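Local coordinates for protein shikimate kinase (Aquifex aeolicus, PDB 2PT5) that probably catalyses the ATP-dependent phosphorylation of the 3-hydroxyl group of shikimate, a step on the way to chorismate and the aromatic amino acids, at residues E61-L66 with E84-F89; S18-S23 with N71-T76. All coordinates share one frame; numbering follows the deposited sequence.

Interaction 1 (E61-L66 with E84-F89)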
ATOM      1  N   GLU A  61       5.806  -4.158 -12.290  1.00 48.58           N
ATOM      2  CA  GLU A  61       5.227  -4.822 -13.455  1.00 50.05           C
ATOM      3  C   GLU A  61       3.834  -5.314 -13.092  1.00 47.01           C
ATOM      4  O   GLU A  61       2.874  -5.128 -13.847  1.00 43.85           O
ATOM      5  CB  GLU A  61       6.077  -6.025 -13.876  1.00 59.77           C
ATOM      6  CG  GLU A  61       5.368  -6.946 -14.875  1.00 74.07           C
ATOM      7  CD  GLU A  61       6.098  -8.262 -15.116  1.00 81.90           C
ATOM      8  OE1 GLU A  61       5.523  -9.137 -15.798  1.00 83.86           O
ATOM      9  OE2 GLU A  61       7.240  -8.420 -14.629  1.00 86.81           O
ATOM     10  N   VAL A  62       3.737  -5.950 -11.928  1.00 41.28           N
ATOM     11  CA  VAL A  62       2.470  -6.482 -11.456  1.00 39.49           C
ATOM     12  C   VAL A  62       1.453  -5.360 -11.279  1.00 39.02           C
ATOM     13  O   VAL A  62       0.265  -5.539 -11.556  1.00 35.06           O
ATOM     14  CB  VAL A  62       2.652  -7.236 -10.119  1.00 38.06           C
ATOM     15  CG1 VAL A  62       1.314  -7.693  -9.592  1.00 29.79           C
ATOM     16  CG2 VAL A  62       3.576  -8.434 -10.323  1.00 43.20           C
ATOM     17  N   LEU A  63       1.927  -4.206 -10.819  1.00 36.39           N
ATOM     18  CA  LEU A  63       1.051  -3.067 -10.610  1.00 37.40           C
ATOM     19  C   LEU A  63       0.427  -2.664 -11.934  1.00 40.10           C
ATOM     20  O   LEU A  63      -0.792  -2.486 -12.025  1.00 39.33           O
ATOM     21  CB  LEU A  63       1.831  -1.884 -10.036  1.00 34.49           C
ATOM     22  CG  LEU A  63       1.040  -0.586  -9.896  1.00 36.42           C
ATOM     23  CD1 LEU A  63      -0.113  -0.792  -8.913  1.00 37.38           C
ATOM     24  CD2 LEU A  63       1.974   0.537  -9.413  1.00 41.59           C
ATOM     25  N   LYS A  64       1.265  -2.516 -12.958  1.00 39.83           N
ATOM     26  CA  LYS A  64       0.783  -2.132 -14.277  1.00 42.76           C
ATOM     27  C   LYS A  64      -0.215  -3.146 -14.839  1.00 38.74           C
ATOM     28  O   LYS A  64      -1.281  -2.765 -15.317  1.00 39.97           O
ATOM     29  CB  LYS A  64       1.946  -1.965 -15.258  1.00 43.97           C
ATOM     30  CG  LYS A  64       2.945  -0.882 -14.895  1.00 45.09           C
ATOM     31  CD  LYS A  64       3.565  -0.309 -16.163  1.00 51.52           C
ATOM     32  CE  LYS A  64       4.966   0.238 -15.928  1.00 56.82           C
ATOM     33  NZ  LYS A  64       5.929  -0.855 -15.606  1.00 59.26           N
ATOM     34  N   ASP A  65       0.126  -4.429 -14.775  1.00 37.83           N
ATOM     35  CA  ASP A  65      -0.763  -5.480 -15.275  1.00 38.96           C
ATOM     36  C   ASP A  65      -2.141  -5.422 -14.597  1.00 39.08           C
ATOM     37  O   ASP A  65      -3.183  -5.532 -15.251  1.00 37.88           O
ATOM     38  CB  ASP A  65      -0.127  -6.859 -15.056  1.00 46.55           C
ATOM     39  CG  ASP A  65       1.113  -7.077 -15.915  1.00 52.74           C
ATOM     40  OD1 ASP A  65       1.677  -8.193 -15.878  1.00 54.42           O
ATOM     41  OD2 ASP A  65       1.523  -6.134 -16.630  1.00 54.89           O
ATOM     42  N   LEU A  66      -2.139  -5.254 -13.279  1.00 37.88           N
ATOM     43  CA  LEU A  66      -3.377  -5.152 -12.505  1.00 37.86           C
ATOM     44  C   LEU A  66      -4.169  -3.907 -12.929  1.00 36.94           C
ATOM     45  O   LEU A  66      -5.407  -3.901 -12.918  1.00 36.92           O
ATOM     46  CB  LEU A  66      -3.044  -5.068 -11.005  1.00 28.83           C
ATOM     47  CG  LEU A  66      -2.949  -6.344 -10.148  1.00 35.90           C
ATOM     48  CD1 LEU A  66      -2.225  -7.462 -10.867  1.00 35.74           C
ATOM     49  CD2 LEU A  66      -2.238  -6.002  -8.842  1.00 31.61           C
ATOM     50  N   GLU A  84       8.066   6.945  -6.183  1.00 46.08           N
ATOM     51  CA  GLU A  84       7.461   8.044  -6.920  1.00 45.04           C
ATOM     52  C   GLU A  84       7.104   7.742  -8.373  1.00 46.93           C
ATOM     53  O   GLU A  84       6.093   8.228  -8.881  1.00 44.79           O
ATOM     54  CB  GLU A  84       8.351   9.284  -6.822  1.00 49.34           C
ATOM     55  CG  GLU A  84       8.316   9.902  -5.428  1.00 52.73           C
ATOM     56  CD  GLU A  84       8.969  11.262  -5.366  1.00 50.94           C
ATOM     57  OE1 GLU A  84      10.190  11.327  -5.107  1.00 40.09           O
ATOM     58  OE2 GLU A  84       8.252  12.264  -5.586  1.00 52.67           O
ATOM     59  N   GLU A  85       7.909   6.936  -9.048  1.00 43.35           N
ATOM     60  CA  GLU A  85       7.578   6.604 -10.423  1.00 47.82           C
ATOM     61  C   GLU A  85       6.251   5.842 -10.398  1.00 45.89           C
ATOM     62  O   GLU A  85       5.292   6.207 -11.080  1.00 43.27           O
ATOM     63  CB  GLU A  85       8.668   5.734 -11.045  1.00 52.47           C
ATOM     64  CG  GLU A  85       8.598   5.657 -12.562  1.00 61.83           C
ATOM     65  CD  GLU A  85       9.780   4.918 -13.162  1.00 68.94           C
ATOM     66  OE1 GLU A  85       9.736   3.671 -13.241  1.00 69.69           O
ATOM     67  OE2 GLU A  85      10.763   5.588 -13.544  1.00 74.16           O
ATOM     68  N   ALA A  86       6.207   4.779  -9.599  1.00 41.21           N
ATOM     69  CA  ALA A  86       5.006   3.968  -9.473  1.00 41.13           C
ATOM     70  C   ALA A  86       3.840   4.822  -8.996  1.00 39.04           C
ATOM     71  O   ALA A  86       2.697   4.607  -9.403  1.00 41.37           O
ATOM     72  CB  ALA A  86       5.249   2.818  -8.498  1.00 44.94           C
ATOM     73  N   LEU A  87       4.122   5.797  -8.138  1.00 37.65           N
ATOM     74  CA  LEU A  87       3.066   6.660  -7.627  1.00 39.00           C
ATOM     75  C   LEU A  87       2.521   7.551  -8.740  1.00 41.77           C
ATOM     76  O   LEU A  87       1.309   7.751  -8.844  1.00 36.45           O
ATOM     77  CB  LEU A  87       3.586   7.506  -6.457  1.00 36.69           C
ATOM     78  CG  LEU A  87       2.580   8.352  -5.659  1.00 38.96           C
ATOM     79  CD1 LEU A  87       1.406   7.502  -5.166  1.00 36.55           C
ATOM     80  CD2 LEU A  87       3.300   8.981  -4.481  1.00 40.54           C
ATOM     81  N   ASN A  88       3.409   8.084  -9.579  1.00 42.22           N
ATOM     82  CA  ASN A  88       2.966   8.935 -10.679  1.00 41.32           C
ATOM     83  C   ASN A  88       2.196   8.106 -11.694  1.00 39.80           C
ATOM     84  O   ASN A  88       1.246   8.590 -12.309  1.00 40.74           O
ATOM     85  CB  ASN A  88       4.152   9.633 -11.338  1.00 46.86           C
ATOM     86  CG  ASN A  88       4.616  10.834 -10.547  1.00 52.33           C
ATOM     87  OD1 ASN A  88       3.813  11.701 -10.193  1.00 56.92           O
ATOM     88  ND2 ASN A  88       5.913  10.900 -10.265  1.00 52.38           N
ATOM     89  N   PHE A  89       2.599   6.849 -11.864  1.00 39.99           N
ATOM     90  CA  PHE A  89       1.886   5.959 -12.772  1.00 37.25           C
ATOM     91  C   PHE A  89       0.464   5.804 -12.220  1.00 37.85           C
ATOM     92  O   PHE A  89      -0.517   5.932 -12.948  1.00 40.13           O
ATOM     93  CB  PHE A  89       2.560   4.586 -12.826  1.00 40.11           C
ATOM     94  CG  PHE A  89       1.772   3.551 -13.591  1.00 44.97           C
ATOM     95  CD1 PHE A  89       1.954   3.387 -14.962  1.00 45.02           C
ATOM     96  CD2 PHE A  89       0.839   2.749 -12.942  1.00 43.90           C
ATOM     97  CE1 PHE A  89       1.220   2.437 -15.674  1.00 47.10           C
ATOM     98  CE2 PHE A  89       0.097   1.794 -13.646  1.00 49.03           C
ATOM     99  CZ  PHE A  89       0.290   1.639 -15.014  1.00 45.64           C
TER
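Two parallel helices packed side by side on one face of the central sheet of a P-loop kinase meet here, Leu63 and Lys64 of helix 52-66 touching Ala86 and Phe89 of helix 84-91. The local axes run only 3° apart but stay 11.1 Å from each other, so side chains bridge the gap. Phe89 contributes the largest part of the contact. With its CG anti to the backbone N (chi1 172°), the ring reaches across to Lys64, whose CG lies over one face. Lys64 CG sits 4.0 Å from the centroid of the Phe89 ring, 25° off its normal, a CH-pi contact displaced toward the rim; farther along, Lys64 CD comes to 3.6 Å from Phe89 CE1. The lysine thus spends its methylenes on the ring, while its amino group makes a cation-pi contact with Phe60 of its own helix. Deeper in the interface, Leu63 supplies a single methyl: its CD2 rests 4.1 Å from Ala86 CB and 4.3 Å from Phe89 CD2, meeting the ring obliquely. Ala86 meets the leucine branch with its one methyl. With an alanine in place of Phe89, the lysine stem would probably lose the surface it lies on and a gap would open beside Leu63 CD2. Around this pair, Val62 leans on helix 31-39, Leu87 and Glu84 touch Ile136 of helix 127-137, and helix 52-66 also packs on strand 72-75.

Interaction 2 (S18-S23 with N71-T76); sequences SLLSRS and NVVIST
Val73 meets helix 13-24 with both of its methyl groups, each finding a different residue. Its CG2 lies 3.9 Å from Ser21 CB and equally close to Ser21 CA, so the serine offers carbon to the strand. Its CG1, anti to the backbone N (chi1 176°), looks instead to Leu20, whose CD2 stands 4.2 Å away. The fit is purely apolar and small. Helix and strand come close at Ser21 and Val73, whose CA atoms are 6.0 Å apart. Ser21 can present carbon because its hydroxyl is turned back on its own helix: OG donates to Ser18 O at 3.1 Å, tilted 23° from the carbonyl plane, and this bond satisfies the buried hydroxyl without help from the strand. The same carbonyl also accepts the backbone bond from Arg22 N, which arrives from the same face. This is the layered alpha/beta arrangement of the P-loop kinases, in which the helix following the nucleotide-binding loop covers the parallel sheet; Lys13 and Ser14, both predicted to bind ATP and Ser14 also magnesium, begin that helix, and Lys13 NZ hydrogen-bonds to Thr76 O just past the strand. Farther out on the helix, Arg22 grips the hydroxyl of Ser18 side-on, NE at 3.2 Å and NH2 at 3.1 Å from Ser18 OG, with the oxygen lying somewhat out of the guanidinium plane. Ser23 OG repeats the serine theme with a bond to Leu20 O. Strand 72-75 is held between strands 28-30 and 2-6; Phe28 touches both Ser21 and Val73, while Leu20 rests on Ile3 and on Leu158 of helix 150-162.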
ATOM      1  N   SER A  18     -10.344  -4.587   0.814  1.00 25.54           N
ATOM      2  CA  SER A  18     -11.396  -5.581   0.615  1.00 33.43           C
ATOM      3  C   SER A  18     -12.773  -4.987   0.921  1.00 33.72           C
ATOM      4  O   SER A  18     -13.704  -5.126   0.125  1.00 34.13           O
ATOM      5  CB  SER A  18     -11.158  -6.800   1.514  1.00 36.08           C
ATOM      6  OG  SER A  18     -12.244  -7.716   1.424  1.00 35.12           O
ATOM      7  N   LEU A  19     -12.895  -4.339   2.078  1.00 31.39           N
ATOM      8  CA  LEU A  19     -14.151  -3.713   2.486  1.00 33.87           C
ATOM      9  C   LEU A  19     -14.569  -2.682   1.437  1.00 33.45           C
ATOM     10  O   LEU A  19     -15.731  -2.601   1.035  1.00 32.38           O
ATOM     11  CB  LEU A  19     -13.984  -3.022   3.851  1.00 33.41           C
ATOM     12  CG  LEU A  19     -13.856  -3.869   5.127  1.00 34.89           C
ATOM     13  CD1 LEU A  19     -13.493  -2.977   6.300  1.00 39.32           C
ATOM     14  CD2 LEU A  19     -15.170  -4.588   5.420  1.00 32.79           C
ATOM     15  N   LEU A  20     -13.604  -1.891   0.995  1.00 35.76           N
ATOM     16  CA  LEU A  20     -13.870  -0.876  -0.003  1.00 36.01           C
ATOM     17  C   LEU A  20     -14.373  -1.499  -1.305  1.00 37.33           C
ATOM     18  O   LEU A  20     -15.402  -1.078  -1.844  1.00 37.27           O
ATOM     19  CB  LEU A  20     -12.594  -0.069  -0.275  1.00 34.20           C
ATOM     20  CG  LEU A  20     -12.716   1.163  -1.168  1.00 35.72           C
ATOM     21  CD1 LEU A  20     -13.719   2.145  -0.577  1.00 31.96           C
ATOM     22  CD2 LEU A  20     -11.348   1.824  -1.288  1.00 35.73           C
ATOM     23  N   SER A  21     -13.659  -2.504  -1.808  1.00 33.06           N
ATOM     24  CA  SER A  21     -14.046  -3.130  -3.069  1.00 35.18           C
ATOM     25  C   SER A  21     -15.434  -3.747  -2.977  1.00 34.56           C
ATOM     26  O   SER A  21     -16.170  -3.820  -3.965  1.00 32.04           O
ATOM     27  CB  SER A  21     -13.033  -4.201  -3.477  1.00 34.14           C
ATOM     28  OG  SER A  21     -13.350  -5.457  -2.911  1.00 45.69           O
ATOM     29  N   ARG A  22     -15.789  -4.190  -1.780  1.00 32.45           N
ATOM     30  CA  ARG A  22     -17.090  -4.798  -1.568  1.00 31.16           C
ATOM     31  C   ARG A  22     -18.226  -3.781  -1.578  1.00 36.24           C
ATOM     32  O   ARG A  22     -19.320  -4.085  -2.044  1.00 35.36           O
ATOM     33  CB  ARG A  22     -17.085  -5.592  -0.260  1.00 30.55           C
ATOM     34  CG  ARG A  22     -16.468  -6.967  -0.445  1.00 29.74           C
ATOM     35  CD  ARG A  22     -16.613  -7.819   0.796  1.00 38.64           C
ATOM     36  NE  ARG A  22     -15.451  -7.730   1.672  1.00 34.76           N
ATOM     37  CZ  ARG A  22     -15.439  -8.162   2.927  1.00 38.06           C
ATOM     38  NH1 ARG A  22     -16.539  -8.703   3.448  1.00 29.88           N
ATOM     39  NH2 ARG A  22     -14.325  -8.075   3.649  1.00 32.33           N
ATOM     40  N   SER A  23     -17.964  -2.576  -1.075  1.00 31.66           N
ATOM     41  CA  SER A  23     -18.980  -1.530  -1.050  1.00 33.25           C
ATOM     42  C   SER A  23     -19.126  -0.843  -2.408  1.00 31.31           C
ATOM     43  O   SER A  23     -20.112  -0.156  -2.649  1.00 31.32           O
ATOM     44  CB  SER A  23     -18.626  -0.472  -0.015  1.00 28.68           C
ATOM     45  OG  SER A  23     -17.483   0.243  -0.435  1.00 35.93           O
ATOM     46  N   ASN A  71     -11.876  -1.069 -13.371  1.00 43.70           N
ATOM     47  CA  ASN A  71     -12.512  -0.971 -12.067  1.00 41.62           C
ATOM     48  C   ASN A  71     -11.834  -1.954 -11.128  1.00 43.47           C
ATOM     49  O   ASN A  71     -11.947  -3.173 -11.296  1.00 44.65           O
ATOM     50  CB  ASN A  71     -13.995  -1.290 -12.203  1.00 44.48           C
ATOM     51  CG  ASN A  71     -14.676  -0.411 -13.228  1.00 43.12           C
ATOM     52  OD1 ASN A  71     -14.872   0.784 -13.002  1.00 47.95           O
ATOM     53  ND2 ASN A  71     -15.022  -0.991 -14.373  1.00 44.16           N
ATOM     54  N   VAL A  72     -11.131  -1.424 -10.131  1.00 38.82           N
ATOM     55  CA  VAL A  72     -10.406  -2.280  -9.205  1.00 35.59           C
ATOM     56  C   VAL A  72      -9.792  -1.463  -8.071  1.00 33.26           C
ATOM     57  O   VAL A  72      -9.514  -0.267  -8.228  1.00 35.38           O
ATOM     58  CB  VAL A  72      -9.264  -3.015  -9.962  1.00 33.43           C
ATOM     59  CG1 VAL A  72      -8.191  -2.004 -10.372  1.00 30.54           C
ATOM     60  CG2 VAL A  72      -8.677  -4.138  -9.111  1.00 32.53           C
ATOM     61  N   VAL A  73      -9.617  -2.107  -6.922  1.00 30.24           N
ATOM     62  CA  VAL A  73      -8.983  -1.472  -5.776  1.00 24.80           C
ATOM     63  C   VAL A  73      -7.698  -2.259  -5.636  1.00 27.36           C
ATOM     64  O   VAL A  73      -7.721  -3.494  -5.522  1.00 28.09           O
ATOM     65  CB  VAL A  73      -9.796  -1.631  -4.491  1.00 27.41           C
ATOM     66  CG1 VAL A  73      -9.028  -1.032  -3.315  1.00 25.33           C
ATOM     67  CG2 VAL A  73     -11.149  -0.961  -4.645  1.00 31.02           C
ATOM     68  N   ILE A  74      -6.575  -1.555  -5.674  1.00 27.81           N
ATOM     69  CA  ILE A  74      -5.276  -2.197  -5.565  1.00 29.15           C
ATOM     70  C   ILE A  74      -4.517  -1.669  -4.358  1.00 30.59           C
ATOM     71  O   ILE A  74      -4.294  -0.461  -4.256  1.00 29.56           O
ATOM     72  CB  ILE A  74      -4.431  -1.917  -6.821  1.00 29.77           C
ATOM     73  CG1 ILE A  74      -5.094  -2.543  -8.048  1.00 32.75           C
ATOM     74  CG2 ILE A  74      -3.029  -2.446  -6.640  1.00 28.22           C
ATOM     75  CD1 ILE A  74      -4.526  -2.017  -9.354  1.00 27.47           C
ATOM     76  N   SER A  75      -4.143  -2.568  -3.445  1.00 29.22           N
ATOM     77  CA  SER A  75      -3.362  -2.189  -2.272  1.00 30.95           C
ATOM     78  C   SER A  75      -1.912  -2.401  -2.703  1.00 32.59           C
ATOM     79  O   SER A  75      -1.615  -3.336  -3.448  1.00 33.34           O
ATOM     80  CB  SER A  75      -3.700  -3.077  -1.062  1.00 33.70           C
ATOM     81  OG  SER A  75      -3.495  -4.451  -1.356  1.00 41.35           O
ATOM     82  N   THR A  76      -1.020  -1.522  -2.260  1.00 30.80           N
ATOM     83  CA  THR A  76       0.389  -1.609  -2.638  1.00 31.60           C
ATOM     84  C   THR A  76       1.293  -1.940  -1.450  1.00 32.08           C
ATOM     85  O   THR A  76       0.895  -1.797  -0.295  1.00 34.35           O
ATOM     86  CB  THR A  76       0.857  -0.280  -3.270  1.00 29.09           C
ATOM     87  OG1 THR A  76       0.721   0.777  -2.310  1.00 32.53           O
ATOM     88  CG2 THR A  76       0.008   0.060  -4.493  1.00 34.06           C
TER

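The centres of the two contacts lie 16 Å apart, on opposite faces of the same parallel sheet, and strand 72-75 connects them. In interaction 2 Val73 points to helix 13-24; the next residue, Ile74, turns to the other face, where its CD1 lies 3.8 Å from Leu66 CB of interaction 1. Along the chain the segments interleave: 18-23, then 61-66, 71-76 and 84-89, with helix 52-66 leading into the strand and helix 84-91 coming later, after the short helix 78-81. The result is a sheet sandwiched between helices, as expected of the P-loop kinase fold. Interaction 1 belongs to the helical layer that includes Arg56, predicted to bind substrate, and interaction 2 to the helix that begins with predicted ATP-binding residues.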